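Local atomic coordinates of putative esterase (Sulfolobus solfataricus P2, PDB entry 2RAU), a protein that probably hydrolyses ester bonds as a lipase-like member of the alpha/beta-hydrolase superfamily, and binds calcium ions. Residues 191-197 with 278-282; 113-119 with 201-207; 172-176 with 346-350; 51-57 with 146-151; 218-222 with 238-242. The contacts are given in a common frame with arbitrary orientation. Residues are numbered along the deposited sequence.

Overall arrangement
Followed from the N terminus, contact 4 opens first: it joins strands 52-56 and 146-151 of the central sheet and closes the earliest loop. Before it closes, residues 113-119 start contact 2, which crosses contacts 4 and 3 and ends at 201-207. Strand 170-176, hydrogen-bonded to 146-151, opens contact 3, which closes only at the C-terminal helix 338-353; contacts 3 and 4 thus meet in one sheet. Within the span of contact 3, contact 1 links 191-197 to 278-282, and contact 5 pairs two helices inside contact 1. Contacts 1 and 2 cross and touch through Tyr278 and Tyr206, tying the long excursion after strand 170-176 to the segment preceding helix 123-141.

Contact 1. Residues 191-197 with 278-282; sequences TPEVNSI and YRLSL
A short helix can fasten an irregular loop with a tyrosine at one end and a leucine and arginine stem at the other, as 278-282 does 191-197. Tyr278 (chi1 -98°, between wells) points its CA-to-CB bond toward the loop; Leu282 is mt. Pro192 CA lies 3.4 Å from Tyr278 OH. Glu193 N donates to Tyr278 OH (2.7 Å, nearly linear), and a water 2.5 Å from Glu193 OE2 lies 2.6 Å from Tyr278 OH. Val194 (m), its CA 7.9 Å from that of Tyr278, sets CG2 over the ring face, 3.6 Å from the centroid in a CH-pi contact, and 3.9 Å from Leu282 CD1. Both segments belong to the long insertion between strands 170-176 and 297-302, where alpha/beta hydrolases commonly carry their cap. Ser196, N-cap of helix 197-203, bonds OG (chi1 p) to Glu199 N; its CA is 5.8 Å from that of Leu282. Ile197 (mm) has CD1 3.4 Å from Leu282 CB and Arg279 CD, over one face of the guanidinium, whose NE salt-bridges Glu283.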
# COMPACT_ATOMS: atom_id res chain seq x y z
N THR A 191 15.58 10.52 5.28
CA THR A 191 16.91 10.80 4.66
C THR A 191 17.72 9.52 4.75
O THR A 191 17.94 9.01 5.86
CB THR A 191 17.73 11.91 5.35
OG1 THR A 191 17.13 13.19 5.11
CG2 THR A 191 19.18 11.94 4.81
N PRO A 192 18.16 8.97 3.61
CA PRO A 192 18.84 7.66 3.61
C PRO A 192 20.05 7.55 4.52
O PRO A 192 20.97 8.33 4.39
CB PRO A 192 19.27 7.49 2.17
CG PRO A 192 18.35 8.33 1.40
CD PRO A 192 18.05 9.51 2.25
N GLU A 193 20.03 6.59 5.44
CA GLU A 193 21.18 6.33 6.31
C GLU A 193 22.29 5.54 5.60
O GLU A 193 23.45 5.59 6.01
CB GLU A 193 20.74 5.56 7.56
CG GLU A 193 19.68 6.24 8.44
CD GLU A 193 19.24 5.32 9.61
OE1 GLU A 193 20.04 5.21 10.59
OE2 GLU A 193 18.10 4.72 9.56
N VAL A 194 21.92 4.78 4.56
CA VAL A 194 22.86 4.01 3.76
C VAL A 194 22.56 4.29 2.29
O VAL A 194 21.45 4.66 1.95
CB VAL A 194 22.79 2.47 4.04
CG1 VAL A 194 23.08 2.18 5.54
CG2 VAL A 194 21.45 1.93 3.64
N ASN A 195 23.58 4.15 1.45
CA ASN A 195 23.49 4.49 0.03
C ASN A 195 23.90 3.35 -0.86
O ASN A 195 23.86 3.49 -2.06
CB ASN A 195 24.36 5.72 -0.28
CG ASN A 195 23.95 6.95 0.55
OD1 ASN A 195 22.85 7.49 0.38
ND2 ASN A 195 24.83 7.37 1.47
N SER A 196 24.31 2.23 -0.27
CA SER A 196 24.67 1.03 -1.03
C SER A 196 24.45 -0.22 -0.18
O SER A 196 24.25 -0.11 1.03
CB SER A 196 26.13 1.10 -1.46
OG SER A 196 27.00 0.98 -0.35
N ILE A 197 24.49 -1.39 -0.81
CA ILE A 197 24.38 -2.65 -0.09
C ILE A 197 25.56 -2.87 0.87
O ILE A 197 25.37 -3.36 1.98
CB ILE A 197 24.31 -3.87 -1.04
CG1 ILE A 197 23.21 -3.74 -2.12
CG2 ILE A 197 24.15 -5.15 -0.24
CD1 ILE A 197 21.87 -3.39 -1.63
N TYR A 278 15.78 -1.54 3.37
CA TYR A 278 16.61 -0.72 2.48
C TYR A 278 16.90 -1.37 1.12
O TYR A 278 17.12 -0.68 0.13
CB TYR A 278 17.98 -0.34 3.14
CG TYR A 278 17.97 1.05 3.76
CD1 TYR A 278 17.95 2.18 2.96
CD2 TYR A 278 18.00 1.23 5.14
CE1 TYR A 278 17.95 3.46 3.51
CE2 TYR A 278 17.98 2.49 5.69
CZ TYR A 278 17.96 3.61 4.86
OH TYR A 278 17.93 4.89 5.39
N ARG A 279 16.95 -2.70 1.09
CA ARG A 279 17.41 -3.41 -0.08
C ARG A 279 16.61 -3.01 -1.35
O ARG A 279 17.18 -2.79 -2.44
CB ARG A 279 17.43 -4.93 0.22
CG ARG A 279 17.88 -5.86 -0.91
CD ARG A 279 19.25 -5.49 -1.27
NE ARG A 279 19.92 -6.45 -2.14
CZ ARG A 279 20.90 -7.27 -1.76
NH1 ARG A 279 21.33 -7.33 -0.49
NH2 ARG A 279 21.47 -8.05 -2.65
N LEU A 280 15.31 -2.84 -1.22
CA LEU A 280 14.47 -2.51 -2.37
C LEU A 280 14.93 -1.23 -3.05
O LEU A 280 15.05 -1.18 -4.26
CB LEU A 280 13.00 -2.43 -1.95
CG LEU A 280 12.23 -3.72 -1.75
CD1 LEU A 280 10.98 -3.44 -1.00
CD2 LEU A 280 11.93 -4.42 -3.09
N SER A 281 15.23 -0.20 -2.26
CA SER A 281 15.63 1.08 -2.81
C SER A 281 17.09 1.07 -3.24
O SER A 281 17.49 1.81 -4.14
CB SER A 281 15.36 2.23 -1.82
OG SER A 281 16.08 2.09 -0.61
N LEU A 282 17.90 0.20 -2.63
CA LEU A 282 19.31 0.12 -2.98
C LEU A 282 19.49 -0.70 -4.24
O LEU A 282 20.58 -0.75 -4.77
CB LEU A 282 20.11 -0.46 -1.82
CG LEU A 282 20.15 0.34 -0.52
CD1 LEU A 282 20.93 -0.43 0.53
CD2 LEU A 282 20.74 1.70 -0.72
O HOH W 1 16.67 5.13 7.60

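Contact 2. Residues 113-119 with 201-207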
# COMPACT_ATOMS: atom_id res chain seq x y z
N ARG A 113 21.50 -4.77 13.95
CA ARG A 113 21.83 -5.99 13.23
C ARG A 113 20.88 -7.14 13.48
O ARG A 113 20.97 -8.16 12.82
CB ARG A 113 23.25 -6.43 13.50
CG ARG A 113 24.26 -5.45 12.96
CD ARG A 113 25.70 -5.94 13.16
NE ARG A 113 26.61 -4.91 12.67
CZ ARG A 113 26.95 -4.74 11.40
NH1 ARG A 113 26.48 -5.56 10.48
NH2 ARG A 113 27.76 -3.75 11.07
N GLN A 114 19.96 -6.99 14.42
CA GLN A 114 18.91 -8.00 14.61
C GLN A 114 17.99 -8.07 13.40
O GLN A 114 17.25 -9.06 13.24
CB GLN A 114 18.07 -7.68 15.82
CG GLN A 114 18.81 -7.69 17.15
CD GLN A 114 17.89 -7.31 18.31
OE1 GLN A 114 17.12 -6.34 18.27
NE2 GLN A 114 17.99 -8.06 19.36
N LEU A 115 18.07 -7.06 12.55
CA LEU A 115 17.28 -6.98 11.33
C LEU A 115 18.05 -7.40 10.05
O LEU A 115 17.58 -7.19 8.91
CB LEU A 115 16.75 -5.54 11.21
CG LEU A 115 15.68 -5.21 12.29
CD1 LEU A 115 15.70 -3.78 12.67
CD2 LEU A 115 14.27 -5.66 11.90
N SER A 116 19.19 -8.07 10.23
CA SER A 116 20.05 -8.47 9.11
C SER A 116 19.37 -9.51 8.22
O SER A 116 19.72 -9.63 7.06
CB SER A 116 21.41 -8.94 9.64
OG SER A 116 21.25 -10.16 10.35
N PHE A 117 18.33 -10.20 8.75
CA PHE A 117 17.54 -11.13 7.97
C PHE A 117 16.77 -10.42 6.84
O PHE A 117 16.26 -11.10 5.92
CB PHE A 117 16.59 -11.95 8.86
CG PHE A 117 15.52 -11.14 9.52
CD1 PHE A 117 14.32 -10.85 8.88
CD2 PHE A 117 15.70 -10.69 10.82
CE1 PHE A 117 13.34 -10.07 9.52
CE2 PHE A 117 14.73 -9.94 11.46
CZ PHE A 117 13.54 -9.61 10.81
N THR A 118 16.68 -9.10 6.90
CA THR A 118 16.06 -8.30 5.84
C THR A 118 17.06 -7.89 4.72
O THR A 118 16.65 -7.26 3.73
CB THR A 118 15.40 -7.04 6.38
OG1 THR A 118 16.40 -6.07 6.71
CG2 THR A 118 14.50 -7.33 7.57
N ALA A 119 18.33 -8.27 4.83
CA ALA A 119 19.38 -7.83 3.88
C ALA A 119 19.05 -8.22 2.42
O ALA A 119 19.33 -7.48 1.49
CB ALA A 119 20.73 -8.39 4.30
N GLU A 201 25.53 -3.36 5.28
CA GLU A 201 26.16 -4.38 6.08
C GLU A 201 27.26 -3.76 6.92
O GLU A 201 27.46 -4.17 8.05
CB GLU A 201 26.75 -5.47 5.16
CG GLU A 201 25.78 -6.03 4.08
CD GLU A 201 24.80 -7.11 4.63
OE1 GLU A 201 24.91 -7.54 5.81
OE2 GLU A 201 23.92 -7.52 3.85
N ALA A 202 27.98 -2.77 6.39
CA ALA A 202 29.09 -2.18 7.12
C ALA A 202 28.56 -1.46 8.34
O ALA A 202 29.08 -1.60 9.44
CB ALA A 202 29.85 -1.23 6.25
N LYS A 203 27.52 -0.66 8.15
CA LYS A 203 26.91 0.08 9.25
C LYS A 203 25.88 -0.69 10.07
O LYS A 203 25.49 -0.24 11.14
CB LYS A 203 26.27 1.34 8.70
CG LYS A 203 27.26 2.36 8.12
CD LYS A 203 26.51 3.58 7.61
CE LYS A 203 27.44 4.65 7.05
NZ LYS A 203 26.66 5.83 6.57
N GLY A 204 25.40 -1.83 9.56
CA GLY A 204 24.39 -2.60 10.27
C GLY A 204 23.05 -1.90 10.34
O GLY A 204 22.44 -1.90 11.39
N ILE A 205 22.62 -1.29 9.24
CA ILE A 205 21.35 -0.56 9.15
C ILE A 205 20.66 -1.16 7.97
O ILE A 205 21.11 -0.96 6.84
CB ILE A 205 21.55 0.98 8.89
CG1 ILE A 205 22.38 1.62 10.01
CG2 ILE A 205 20.20 1.70 8.74
CD1 ILE A 205 22.82 3.03 9.71
N TYR A 206 19.61 -1.94 8.22
CA TYR A 206 18.97 -2.74 7.20
C TYR A 206 17.61 -2.27 6.81
O TYR A 206 17.13 -2.67 5.75
CB TYR A 206 18.90 -4.23 7.63
CG TYR A 206 20.25 -4.86 7.82
CD1 TYR A 206 20.96 -5.37 6.72
CD2 TYR A 206 20.83 -4.96 9.08
CE1 TYR A 206 22.18 -5.94 6.87
CE2 TYR A 206 22.09 -5.50 9.22
CZ TYR A 206 22.74 -5.99 8.13
OH TYR A 206 23.95 -6.57 8.28
N VAL A 207 17.02 -1.40 7.64
CA VAL A 207 15.64 -0.98 7.48
C VAL A 207 15.48 0.54 7.64
O VAL A 207 16.31 1.19 8.26
CB VAL A 207 14.71 -1.69 8.49
CG1 VAL A 207 14.62 -3.21 8.22
CG2 VAL A 207 15.11 -1.37 9.95
O HOH W 2 24.91 -7.82 10.64
O HOH W 3 23.04 -9.97 6.23
O HOH W 4 17.03 -4.46 3.51
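Tyr206 lays one face of its ring over Ser116, whose CA stands 3.5 Å from the ring centroid and 10° off the normal, a CH-pi contact. Ala119 CB approaches the same side chain, 3.8 Å from Tyr206 CE1, while Thr118 OG1, bonded to Leu115 O at 2.7 Å, comes within 3.2 Å of Tyr206 CB. Beside it, Leu115 CD1 meets Val207 CG2 at 3.7 Å. The phenol is held at its tip: Tyr206 OH donates to Glu201 OE1 (2.8 Å) and accepts from a water that in turn receives a bond from Arg113 NH1. That arginine reaches across to the end of helix 197-203, where NH1 and NH2 both bond to Glu201 O, at 3.0 and 3.1 Å. One face of its guanidinium lies over Gly204 N. Gly204, with positive phi, leaves the helix here; a CB on it would fall 2.8 Å from Arg113 CZ, so glycine suits both the turn and the arginine. A further water joins Thr118 O and Tyr206 O. So the 3-10 segment before helix 123-141 joins the C-terminal end of helix 197-203, within the long insertion between strands 170-176 and 297-302, the usual cap site of alpha/beta hydrolases.

Contact 3. Residues 172-176 with 346-350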
# COMPACT_ATOMS: atom_id res chain seq x y z
N GLY A 172 -5.06 -5.81 -16.62
CA GLY A 172 -5.32 -4.41 -16.40
C GLY A 172 -4.50 -3.91 -15.24
O GLY A 172 -4.28 -4.64 -14.27
N LEU A 173 -4.04 -2.67 -15.35
CA LEU A 173 -3.24 -2.02 -14.29
C LEU A 173 -3.93 -0.77 -13.76
O LEU A 173 -4.45 0.03 -14.51
CB LEU A 173 -1.84 -1.67 -14.79
CG LEU A 173 -0.83 -2.82 -14.87
CD1 LEU A 173 0.29 -2.47 -15.87
CD2 LEU A 173 -0.27 -3.18 -13.50
N ILE A 174 -3.98 -0.67 -12.43
CA ILE A 174 -4.55 0.49 -11.75
C ILE A 174 -3.48 1.07 -10.82
O ILE A 174 -3.15 0.48 -9.79
CB ILE A 174 -5.77 0.12 -10.91
CG1 ILE A 174 -6.86 -0.54 -11.79
CG2 ILE A 174 -6.30 1.36 -10.09
CD1 ILE A 174 -7.84 -1.42 -10.99
N LEU A 175 -2.93 2.23 -11.17
CA LEU A 175 -1.87 2.87 -10.37
C LEU A 175 -2.46 4.04 -9.56
O LEU A 175 -2.93 5.02 -10.12
CB LEU A 175 -0.72 3.34 -11.27
CG LEU A 175 -0.12 2.25 -12.19
CD1 LEU A 175 0.85 2.89 -13.24
CD2 LEU A 175 0.53 1.10 -11.31
N LEU A 176 -2.49 3.86 -8.25
CA LEU A 176 -3.06 4.82 -7.30
C LEU A 176 -1.91 5.63 -6.68
O LEU A 176 -1.31 5.27 -5.65
CB LEU A 176 -3.89 4.07 -6.23
CG LEU A 176 -5.05 3.21 -6.77
CD1 LEU A 176 -5.53 2.21 -5.75
CD2 LEU A 176 -6.20 4.07 -7.28
N VAL A 346 -12.25 4.32 -10.53
CA VAL A 346 -11.67 3.00 -10.75
C VAL A 346 -12.77 1.96 -11.12
O VAL A 346 -12.64 1.20 -12.09
CB VAL A 346 -10.86 2.50 -9.52
CG1 VAL A 346 -10.48 1.00 -9.73
CG2 VAL A 346 -9.62 3.36 -9.26
N LEU A 347 -13.89 1.97 -10.40
CA LEU A 347 -15.00 1.06 -10.70
C LEU A 347 -15.51 1.26 -12.13
O LEU A 347 -15.76 0.31 -12.83
CB LEU A 347 -16.16 1.28 -9.73
CG LEU A 347 -17.37 0.32 -9.78
CD1 LEU A 347 -16.92 -1.08 -9.43
CD2 LEU A 347 -18.54 0.80 -8.86
N LYS A 348 -15.67 2.51 -12.53
CA LYS A 348 -16.19 2.81 -13.85
C LYS A 348 -15.20 2.32 -14.90
O LYS A 348 -15.59 1.77 -15.95
CB LYS A 348 -16.45 4.30 -13.98
CG LYS A 348 -16.93 4.73 -15.32
CD LYS A 348 -17.16 6.24 -15.35
N TRP A 349 -13.91 2.56 -14.66
CA TRP A 349 -12.87 2.09 -15.56
C TRP A 349 -12.92 0.56 -15.69
O TRP A 349 -12.85 0.04 -16.80
CB TRP A 349 -11.50 2.54 -15.06
CG TRP A 349 -10.39 2.11 -15.95
CD1 TRP A 349 -9.96 2.73 -17.05
CD2 TRP A 349 -9.58 0.94 -15.79
NE1 TRP A 349 -8.92 2.03 -17.61
CE2 TRP A 349 -8.65 0.94 -16.83
CE3 TRP A 349 -9.51 -0.07 -14.82
CZ2 TRP A 349 -7.68 -0.08 -16.98
CZ3 TRP A 349 -8.56 -1.09 -14.97
CH2 TRP A 349 -7.65 -1.07 -16.02
N LEU A 350 -13.02 -0.15 -14.56
CA LEU A 350 -13.16 -1.60 -14.58
C LEU A 350 -14.39 -2.06 -15.40
O LEU A 350 -14.31 -3.05 -16.11
CB LEU A 350 -13.24 -2.21 -13.18
CG LEU A 350 -11.97 -2.17 -12.36
CD1 LEU A 350 -12.27 -2.40 -10.85
CD2 LEU A 350 -10.93 -3.16 -12.92
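Strand 172-176 and the helical segment 346-350 run nearly antiparallel, their axes 168° apart in direction and 10.7 Å distant at closest approach. The nearest CA pairs are Ile174 with Val346 (7.6 Å) and Gly172 with Leu350 (8.5 Å). This is the helix-on-sheet layering of an alpha/beta hydrolase, with the C-terminal helix 338-353 lying along one face of the central sheet. Ile174 is the strand's main contributor: its CD1 lies 3.8 Å from Val346 CG1 and 4.0 Å from Leu350 CD2, and its CG1 is 3.6 Å from Trp349 CZ3. Leu176 CD2 adds a contact with Val346 CG2 at 4.0 Å. Trp349 CH2 lies 3.7 Å from Leu173 O and 4.1 Å from Gly172 CA, the latter near the ring plane; a CB on Gly172 would be only 3.2 Å from Trp349 CH2, so the absent side chain makes room. Trp349 and Val346 also pack on strand 297-302, through Ile298 and Phe300. No hydrogen bond links the two segments: close fit of buried apolar groups holds them together.

Contact 4. Residues 51-57 with 146-151; sequences DAVLILP and IYLAGE
Strands 52-56 and 146-151 run parallel and extended, axes 4.5 Å apart and crossing at -21°, the usual twist of an alpha/beta-hydrolase sheet; at Asp51 (positive phi) the chain turns a corner into the first. The register pairs Val53 with Tyr147, Leu54 with Leu148, Ile55 with Ala149 and Leu56 with Gly150. Ile146 (chi1 p) sets CG2 3.8 Å from Ala52 CB and CD1 3.9 Å from Leu54 CB, its side chain about 8 Å from that of Glu144, which with Gly142 binds calcium. Tyr147 (m) donates N to Ala52 O (3.0 Å) and accepts Leu54 N at O (2.9 Å); a water lies 2.7 Å from both Tyr147 OH and Asp51 OD2; Asp51 OD1 salt-bridges Lys171. Leu148 (tp) sets CD1 3.7 Å from CD2 of Leu54 (tp) and 4.0 Å from CG of Leu56 (mt), on the helix 123-141 face. Ala149 bonds N to Leu54 O (2.7 Å) and O to Leu56 N (2.8 Å), its CB 3.9 Å from Ile55 CG1 on the opposite face. Gly150 begins a GxSxG probable nucleophile elbow, and Glu151 N bonds Leu56 O (3.0 Å). Five backbone bonds fix the register; buried apolar side chains fill both faces.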
# COMPACT_ATOMS: atom_id res chain seq x y z
N ASP A 51 -14.63 -12.03 -10.49
CA ASP A 51 -13.38 -11.59 -11.08
C ASP A 51 -12.29 -11.58 -10.03
O ASP A 51 -12.39 -12.32 -9.04
CB ASP A 51 -13.51 -10.23 -11.74
CG ASP A 51 -12.67 -10.10 -12.99
OD1 ASP A 51 -11.42 -10.30 -12.98
OD2 ASP A 51 -13.27 -9.77 -14.02
N ALA A 52 -11.27 -10.76 -10.26
CA ALA A 52 -10.14 -10.69 -9.34
C ALA A 52 -9.35 -9.39 -9.51
O ALA A 52 -8.87 -9.07 -10.60
CB ALA A 52 -9.22 -11.91 -9.53
N VAL A 53 -9.24 -8.64 -8.40
CA VAL A 53 -8.39 -7.46 -8.29
C VAL A 53 -7.44 -7.69 -7.14
O VAL A 53 -7.90 -7.96 -6.04
CB VAL A 53 -9.20 -6.18 -7.98
CG1 VAL A 53 -8.28 -5.02 -7.96
CG2 VAL A 53 -10.32 -6.01 -9.05
N LEU A 54 -6.14 -7.56 -7.39
CA LEU A 54 -5.13 -7.64 -6.34
C LEU A 54 -4.54 -6.23 -6.16
O LEU A 54 -4.08 -5.58 -7.13
CB LEU A 54 -4.01 -8.64 -6.67
CG LEU A 54 -2.73 -8.62 -5.83
CD1 LEU A 54 -3.08 -9.00 -4.35
CD2 LEU A 54 -1.67 -9.52 -6.46
N ILE A 55 -4.52 -5.78 -4.91
CA ILE A 55 -3.95 -4.46 -4.56
C ILE A 55 -2.69 -4.61 -3.75
O ILE A 55 -2.68 -5.22 -2.70
CB ILE A 55 -5.01 -3.55 -3.86
CG1 ILE A 55 -6.33 -3.60 -4.67
CG2 ILE A 55 -4.45 -2.08 -3.69
CD1 ILE A 55 -7.44 -2.65 -4.24
N LEU A 56 -1.61 -4.06 -4.28
CA LEU A 56 -0.30 -4.06 -3.66
C LEU A 56 -0.10 -2.82 -2.77
O LEU A 56 -0.18 -1.70 -3.25
CB LEU A 56 0.75 -4.10 -4.77
CG LEU A 56 0.76 -5.31 -5.75
CD1 LEU A 56 1.94 -5.25 -6.69
CD2 LEU A 56 0.69 -6.67 -4.97
N PRO A 57 0.10 -3.03 -1.47
CA PRO A 57 0.32 -1.86 -0.63
C PRO A 57 1.64 -1.16 -0.89
O PRO A 57 2.52 -1.71 -1.51
CB PRO A 57 0.35 -2.44 0.79
CG PRO A 57 -0.33 -3.81 0.64
CD PRO A 57 0.07 -4.28 -0.69
N ILE A 146 -5.56 -11.29 -14.00
CA ILE A 146 -6.17 -10.42 -13.00
C ILE A 146 -5.93 -8.92 -13.24
O ILE A 146 -5.09 -8.50 -14.05
CB ILE A 146 -5.70 -10.82 -11.57
CG1 ILE A 146 -4.24 -10.43 -11.36
CG2 ILE A 146 -5.87 -12.36 -11.25
CD1 ILE A 146 -3.77 -10.68 -9.93
N TYR A 147 -6.74 -8.12 -12.53
CA TYR A 147 -6.53 -6.69 -12.42
C TYR A 147 -5.56 -6.49 -11.28
O TYR A 147 -5.73 -7.05 -10.20
CB TYR A 147 -7.83 -5.96 -12.15
CG TYR A 147 -8.82 -6.05 -13.26
CD1 TYR A 147 -8.59 -5.41 -14.46
CD2 TYR A 147 -9.99 -6.78 -13.11
CE1 TYR A 147 -9.49 -5.49 -15.47
CE2 TYR A 147 -10.89 -6.86 -14.12
CZ TYR A 147 -10.64 -6.21 -15.32
OH TYR A 147 -11.55 -6.26 -16.36
N LEU A 148 -4.52 -5.71 -11.54
CA LEU A 148 -3.48 -5.48 -10.54
C LEU A 148 -3.40 -3.97 -10.25
O LEU A 148 -3.15 -3.16 -11.14
CB LEU A 148 -2.13 -5.96 -11.06
CG LEU A 148 -0.95 -5.87 -10.09
CD1 LEU A 148 -1.25 -6.72 -8.89
CD2 LEU A 148 0.33 -6.30 -10.77
N ALA A 149 -3.59 -3.63 -8.99
CA ALA A 149 -3.55 -2.25 -8.52
C ALA A 149 -2.41 -2.12 -7.57
O ALA A 149 -2.01 -3.09 -6.90
CB ALA A 149 -4.87 -1.87 -7.86
N GLY A 150 -1.90 -0.91 -7.47
CA GLY A 150 -0.78 -0.60 -6.61
C GLY A 150 -0.87 0.79 -6.02
O GLY A 150 -1.19 1.75 -6.73
N GLU A 151 -0.61 0.90 -4.71
CA GLU A 151 -0.58 2.20 -4.02
C GLU A 151 0.85 2.61 -3.73
O GLU A 151 1.55 1.91 -3.03
CB GLU A 151 -1.35 2.12 -2.70
CG GLU A 151 -2.79 1.67 -2.86
CD GLU A 151 -3.61 1.71 -1.58
OE1 GLU A 151 -3.04 1.95 -0.47
OE2 GLU A 151 -4.84 1.50 -1.68
O HOH W 5 -13.69 -7.73 -15.78

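Contact 5. Residues 218-222 with 238-242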
# COMPACT_ATOMS: atom_id res chain seq x y z
N ILE A 218 2.17 8.49 19.18
CA ILE A 218 1.80 9.89 19.09
C ILE A 218 0.58 10.12 18.25
O ILE A 218 -0.30 10.90 18.62
CB ILE A 218 2.94 10.77 18.57
CG1 ILE A 218 2.49 12.26 18.52
CG2 ILE A 218 3.48 10.32 17.23
CD1 ILE A 218 3.68 13.26 18.42
N TRP A 219 0.45 9.41 17.13
CA TRP A 219 -0.71 9.64 16.24
C TRP A 219 -2.03 9.26 16.90
O TRP A 219 -2.99 10.04 16.92
CB TRP A 219 -0.52 8.89 14.93
CG TRP A 219 0.74 9.27 14.18
CD1 TRP A 219 1.95 8.67 14.27
CD2 TRP A 219 0.89 10.32 13.24
NE1 TRP A 219 2.86 9.31 13.49
CE2 TRP A 219 2.23 10.34 12.85
CE3 TRP A 219 0.01 11.28 12.71
CZ2 TRP A 219 2.73 11.23 11.91
CZ3 TRP A 219 0.50 12.16 11.79
CH2 TRP A 219 1.85 12.12 11.39
N SER A 220 -2.07 8.08 17.48
CA SER A 220 -3.25 7.63 18.21
C SER A 220 -3.57 8.53 19.43
O SER A 220 -4.73 8.80 19.69
CB SER A 220 -3.10 6.12 18.56
OG SER A 220 -2.18 5.93 19.62
N TYR A 221 -2.55 8.95 20.18
CA TYR A 221 -2.75 9.83 21.32
C TYR A 221 -3.40 11.14 20.86
O TYR A 221 -4.32 11.62 21.49
CB TYR A 221 -1.43 10.10 22.02
CG TYR A 221 -1.53 11.14 23.09
CD1 TYR A 221 -2.01 10.82 24.35
CD2 TYR A 221 -1.22 12.49 22.82
CE1 TYR A 221 -2.13 11.80 25.34
CE2 TYR A 221 -1.35 13.45 23.78
CZ TYR A 221 -1.81 13.11 25.04
OH TYR A 221 -1.94 14.07 26.00
N ALA A 222 -2.90 11.68 19.75
CA ALA A 222 -3.34 12.98 19.20
C ALA A 222 -4.72 12.93 18.56
O ALA A 222 -5.45 13.92 18.58
CB ALA A 222 -2.31 13.50 18.22
N ILE A 238 -1.15 19.64 19.29
CA ILE A 238 -0.52 18.46 18.74
C ILE A 238 -1.12 18.05 17.39
O ILE A 238 -0.42 17.61 16.46
CB ILE A 238 -0.52 17.30 19.79
CG1 ILE A 238 0.44 16.18 19.36
CG2 ILE A 238 -1.95 16.80 20.14
CD1 ILE A 238 0.72 15.15 20.49
N SER A 239 -2.44 18.13 17.29
CA SER A 239 -3.07 17.74 16.04
C SER A 239 -2.72 18.67 14.92
O SER A 239 -2.59 18.23 13.80
CB SER A 239 -4.59 17.55 16.18
OG SER A 239 -5.28 18.74 16.50
N ASP A 240 -2.62 19.96 15.23
CA ASP A 240 -2.20 20.97 14.27
C ASP A 240 -0.80 20.66 13.70
O ASP A 240 -0.56 20.77 12.48
CB ASP A 240 -2.14 22.35 14.93
CG ASP A 240 -3.52 22.94 15.27
OD1 ASP A 240 -4.58 22.33 14.97
OD2 ASP A 240 -3.49 24.06 15.85
N PHE A 241 0.11 20.31 14.61
CA PHE A 241 1.49 19.95 14.30
C PHE A 241 1.56 18.73 13.40
O PHE A 241 2.21 18.76 12.33
CB PHE A 241 2.24 19.76 15.61
CG PHE A 241 3.48 18.94 15.51
CD1 PHE A 241 4.61 19.43 14.88
CD2 PHE A 241 3.54 17.68 16.11
CE1 PHE A 241 5.77 18.68 14.86
CE2 PHE A 241 4.69 16.94 16.06
CZ PHE A 241 5.80 17.43 15.44
N LEU A 242 0.81 17.68 13.74
CA LEU A 242 0.86 16.43 13.00
C LEU A 242 0.24 16.61 11.63
O LEU A 242 0.82 16.17 10.63
CB LEU A 242 0.16 15.29 13.72
CG LEU A 242 0.87 14.85 15.02
CD1 LEU A 242 -0.03 13.91 15.76
CD2 LEU A 242 2.28 14.27 14.69
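Helix-on-helix packing in the probable cap region, between strands 170-176 and 297-302 of the alpha/beta-hydrolase fold, is exemplified by helices 218-224 and 238-248. Their segments cross at -133°, with axes 10.1 Å apart, and the backbones come nearest at Ala222 and Ser239 (CA to CA 5.7 Å). Side-chain conformation decides how the gap is filled. Ile218 and Ile238 are both extended (tt) and meet with Ile218 CG1 3.9 Å from Ile238 CD1. Tyr221 (chi1 t) presents a ring edge to that same methyl, Tyr221 CD2 lying 4.0 Å from Ile238 CD1. Trp219 starts from a CA-to-CB bond directed away, yet its m rotamer and chi2 of 92° bring the indole back so that one face lies against Leu242, whose CD2 stands 4.0 Å from the centroid of the six-membered ring in a CH-pi contact. Trp219 NE1 is bonded to Arg211 O, and Phe266 of helix 262-270 meets the indole edge-to-face. Leu242 (mt) extends its other methyl toward the first helix, where Leu242 CD1 reaches 3.4 Å from Ala222 CB.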